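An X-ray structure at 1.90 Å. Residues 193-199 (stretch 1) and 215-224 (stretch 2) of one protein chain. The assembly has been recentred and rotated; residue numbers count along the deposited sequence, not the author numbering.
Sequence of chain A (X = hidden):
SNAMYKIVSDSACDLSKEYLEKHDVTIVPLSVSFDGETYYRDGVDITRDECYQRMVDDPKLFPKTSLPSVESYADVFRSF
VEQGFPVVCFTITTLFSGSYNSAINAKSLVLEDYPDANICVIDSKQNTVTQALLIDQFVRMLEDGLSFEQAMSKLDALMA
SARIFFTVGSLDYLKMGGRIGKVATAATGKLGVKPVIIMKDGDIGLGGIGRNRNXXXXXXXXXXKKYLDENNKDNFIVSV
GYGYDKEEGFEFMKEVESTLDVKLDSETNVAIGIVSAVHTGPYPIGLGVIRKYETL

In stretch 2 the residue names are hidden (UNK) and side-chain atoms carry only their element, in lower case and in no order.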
# COMPACT_ATOMS: atom_id res chain seq x y z
N VAL A 193 -17.21 6.17 -17.65
CA VAL A 193 -17.11 6.61 -16.26
C VAL A 193 -15.92 5.98 -15.53
O VAL A 193 -15.56 4.83 -15.76
CB VAL A 193 -18.41 6.34 -15.47
CG1 VAL A 193 -18.33 6.92 -14.07
CG2 VAL A 193 -19.61 6.93 -16.22
N LYS A 194 -15.29 6.78 -14.67
CA LYS A 194 -14.26 6.29 -13.75
C LYS A 194 -14.66 6.67 -12.33
O LYS A 194 -15.33 7.69 -12.11
CB LYS A 194 -12.87 6.86 -14.07
CG LYS A 194 -12.34 6.52 -15.47
CD LYS A 194 -12.85 7.53 -16.48
CE LYS A 194 -12.23 7.35 -17.85
NZ LYS A 194 -12.80 8.35 -18.80
N PRO A 195 -14.26 5.85 -11.37
CA PRO A 195 -14.57 6.07 -9.95
C PRO A 195 -13.55 6.95 -9.24
O PRO A 195 -12.37 6.98 -9.60
CB PRO A 195 -14.51 4.67 -9.36
CG PRO A 195 -13.43 3.98 -10.20
CD PRO A 195 -13.63 4.53 -11.60
N VAL A 196 -14.03 7.70 -8.25
CA VAL A 196 -13.16 8.22 -7.22
C VAL A 196 -13.32 7.18 -6.12
O VAL A 196 -14.44 6.85 -5.73
CB VAL A 196 -13.64 9.57 -6.69
CG1 VAL A 196 -12.81 9.99 -5.48
CG2 VAL A 196 -13.60 10.63 -7.79
N ILE A 197 -12.20 6.66 -5.63
CA ILE A 197 -12.24 5.53 -4.72
C ILE A 197 -11.64 5.91 -3.38
O ILE A 197 -10.69 6.67 -3.31
CB ILE A 197 -11.45 4.32 -5.32
CG1 ILE A 197 -12.00 3.95 -6.70
CG2 ILE A 197 -11.48 3.10 -4.36
CD1 ILE A 197 -11.17 2.88 -7.43
N ILE A 198 -12.20 5.35 -2.31
CA ILE A 198 -11.67 5.57 -0.98
C ILE A 198 -11.30 4.24 -0.38
O ILE A 198 -12.13 3.33 -0.37
CB ILE A 198 -12.72 6.23 -0.04
CG1 ILE A 198 -13.19 7.57 -0.60
CG2 ILE A 198 -12.13 6.39 1.36
CD1 ILE A 198 -14.32 8.22 0.20
N MSE A 199 -10.08 4.12 0.13
CA MSE A 199 -9.72 2.95 0.91
C MSE A 199 -9.79 3.28 2.39
O MSE A 199 -9.14 4.21 2.87
CB MSE A 199 -8.32 2.43 0.58
CG MSE A 199 -7.98 1.19 1.38
SE MSE A 199 -6.29 0.32 0.90
CE MSE A 199 -6.59 -1.33 1.93
N UNK A 215 -10.71 16.50 -13.95
CA UNK A 215 -11.84 16.67 -13.05
C UNK A 215 -11.87 15.58 -11.97
O UNK A 215 -12.21 15.83 -10.82
c UNK A 215 -15.40 19.14 -15.61
c UNK A 215 -13.16 16.69 -13.83
n UNK A 215 -16.54 19.16 -14.65
c UNK A 215 -14.61 17.84 -15.53
c UNK A 215 -13.40 17.97 -14.62
N UNK A 216 -11.52 14.36 -12.36
CA UNK A 216 -11.47 13.27 -11.39
C UNK A 216 -10.41 13.55 -10.32
O UNK A 216 -10.65 13.29 -9.15
c UNK A 216 -11.19 11.93 -12.07
c UNK A 216 -13.25 10.51 -11.77
c UNK A 216 -11.96 10.40 -13.93
c UNK A 216 -12.40 11.29 -12.77
N UNK A 217 -9.25 14.06 -10.73
CA UNK A 217 -8.20 14.36 -9.76
C UNK A 217 -8.65 15.50 -8.84
O UNK A 217 -8.33 15.51 -7.65
c UNK A 217 -6.88 14.71 -10.45
n UNK A 217 -3.75 15.07 -13.67
c UNK A 217 -6.24 13.53 -11.18
c UNK A 217 -5.04 14.89 -12.95
c UNK A 217 -4.90 13.88 -11.81
N UNK A 218 -9.41 16.44 -9.38
CA UNK A 218 -9.95 17.49 -8.52
C UNK A 218 -10.96 16.94 -7.51
O UNK A 218 -11.02 17.39 -6.38
n UNK A 218 -9.84 20.06 -11.16
c UNK A 218 -9.50 19.48 -10.02
c UNK A 218 -10.56 18.62 -9.35
o UNK A 218 -8.38 19.61 -9.52
N UNK A 219 -11.74 15.95 -7.93
CA UNK A 219 -12.70 15.33 -7.02
C UNK A 219 -12.00 14.53 -5.93
O UNK A 219 -12.44 14.56 -4.78
c UNK A 219 -13.68 14.43 -7.77
o UNK A 219 -14.44 15.18 -8.69
N UNK A 220 -10.94 13.81 -6.30
CA UNK A 220 -10.11 13.13 -5.31
C UNK A 220 -9.69 14.12 -4.22
O UNK A 220 -9.82 13.82 -3.03
c UNK A 220 -7.84 12.09 -4.85
c UNK A 220 -8.85 12.47 -5.93
c UNK A 220 -9.25 11.24 -6.74
N UNK A 221 -9.19 15.28 -4.62
CA UNK A 221 -8.73 16.30 -3.67
C UNK A 221 -9.87 16.82 -2.79
O UNK A 221 -9.69 17.06 -1.60
c UNK A 221 -6.67 17.24 -4.96
c UNK A 221 -6.24 18.41 -5.83
c UNK A 221 -5.66 17.00 -3.85
c UNK A 221 -8.06 17.47 -4.39
N UNK A 222 -11.05 16.99 -3.38
CA UNK A 222 -12.17 17.50 -2.59
C UNK A 222 -12.63 16.48 -1.55
O UNK A 222 -12.96 16.85 -0.42
o UNK A 222 -13.22 20.69 -2.24
n UNK A 222 -11.34 20.88 -3.46
c UNK A 222 -13.01 19.28 -4.18
c UNK A 222 -13.31 17.97 -3.49
c UNK A 222 -12.53 20.35 -3.21
N UNK A 223 -12.63 15.20 -1.92
CA UNK A 223 -12.98 14.17 -0.95
C UNK A 223 -11.95 14.09 0.18
O UNK A 223 -12.29 13.91 1.36
c UNK A 223 -13.28 11.73 -0.58
c UNK A 223 -14.30 12.77 -2.57
c UNK A 223 -13.11 12.78 -1.63
N UNK A 224 -10.67 14.22 -0.15
CA UNK A 224 -9.64 14.16 0.89
C UNK A 224 -9.78 15.39 1.80
O UNK A 224 -9.63 15.28 3.01
c UNK A 224 -8.27 14.14 0.29

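Position 215 carries four carbons in a row ending in a nitrogen, and none of them comes near the strand; the pattern is that of lysine, Lys-215, exposed at this end of the helix segment. Position 216 has four carbons forked at the second, with CB pointing toward the strand. Its two terminal carbons reach Lys-194, one lying 3.5 Å from Lys-194 O and the other 3.7 Å from Lys-194 CB. A fork at the second carbon makes this a leucine, Leu-216, and its CD2 also lies 4.0 Å from Val-196 CG2.

At position 217 four carbons again run in a row to a nitrogen, but CB points away from the strand: Lys-217, whose NZ is hydrogen-bonded elsewhere in the structure. Position 218 has two carbons, the second holding one oxygen and one nitrogen, which is asparagine; Asn-218 is exposed and out of reach of the strand.

Position 219 is one carbon and one oxygen, the shortest hydroxyl side chain, hence Ser-219. Its CB points toward the strand and sits 3.8 Å from Val-196 CG2, so the carbon itself makes the packing contact. Position 220 shows one carbon carrying two more, the branched pattern of valine. Val-220 leaves sideways, yet its CG2 comes within 4.0 Å of Val-196 CG1, and here the backbones are nearest, CA of Val-196 to CA of Val-220 being 6.1 Å.

Position 221, four carbons forked at the second, is Leu-221, buried but with no contact to this strand. Position 222 has three carbons, the third bearing an oxygen and a nitrogen: Gln-222, exposed. Position 223 is again one carbon carrying two, Val-223, directed toward the strand; its CG1 lies 3.7 Å from Ile-198 CD1 and its CG2 4.3 Å from Val-196 CG1. Position 224 has a single side-chain carbon and is Ala-224, buried without touching the strand.

The rule is one of matched periods. Lys-194 and Val-196 point their CB atoms toward the helix while Pro-195 and Ile-197 point away; Ile-198 starts sideways but its end comes nearer. On the helix, positions 216, 219, 220 and 223 form the contacting stripe, held in register by backbone bonds such as Val-220 N to Leu-216 O (2.9 Å). The axes run at 26° and approach to 8.8 Å, letting Val-196 touch all four helix positions. No hydrogen bond crosses between the stretches; the 316 Å² buried is mainly a matter of aliphatic packing.

Stretch 2 215-224: KLKNSVLQVA
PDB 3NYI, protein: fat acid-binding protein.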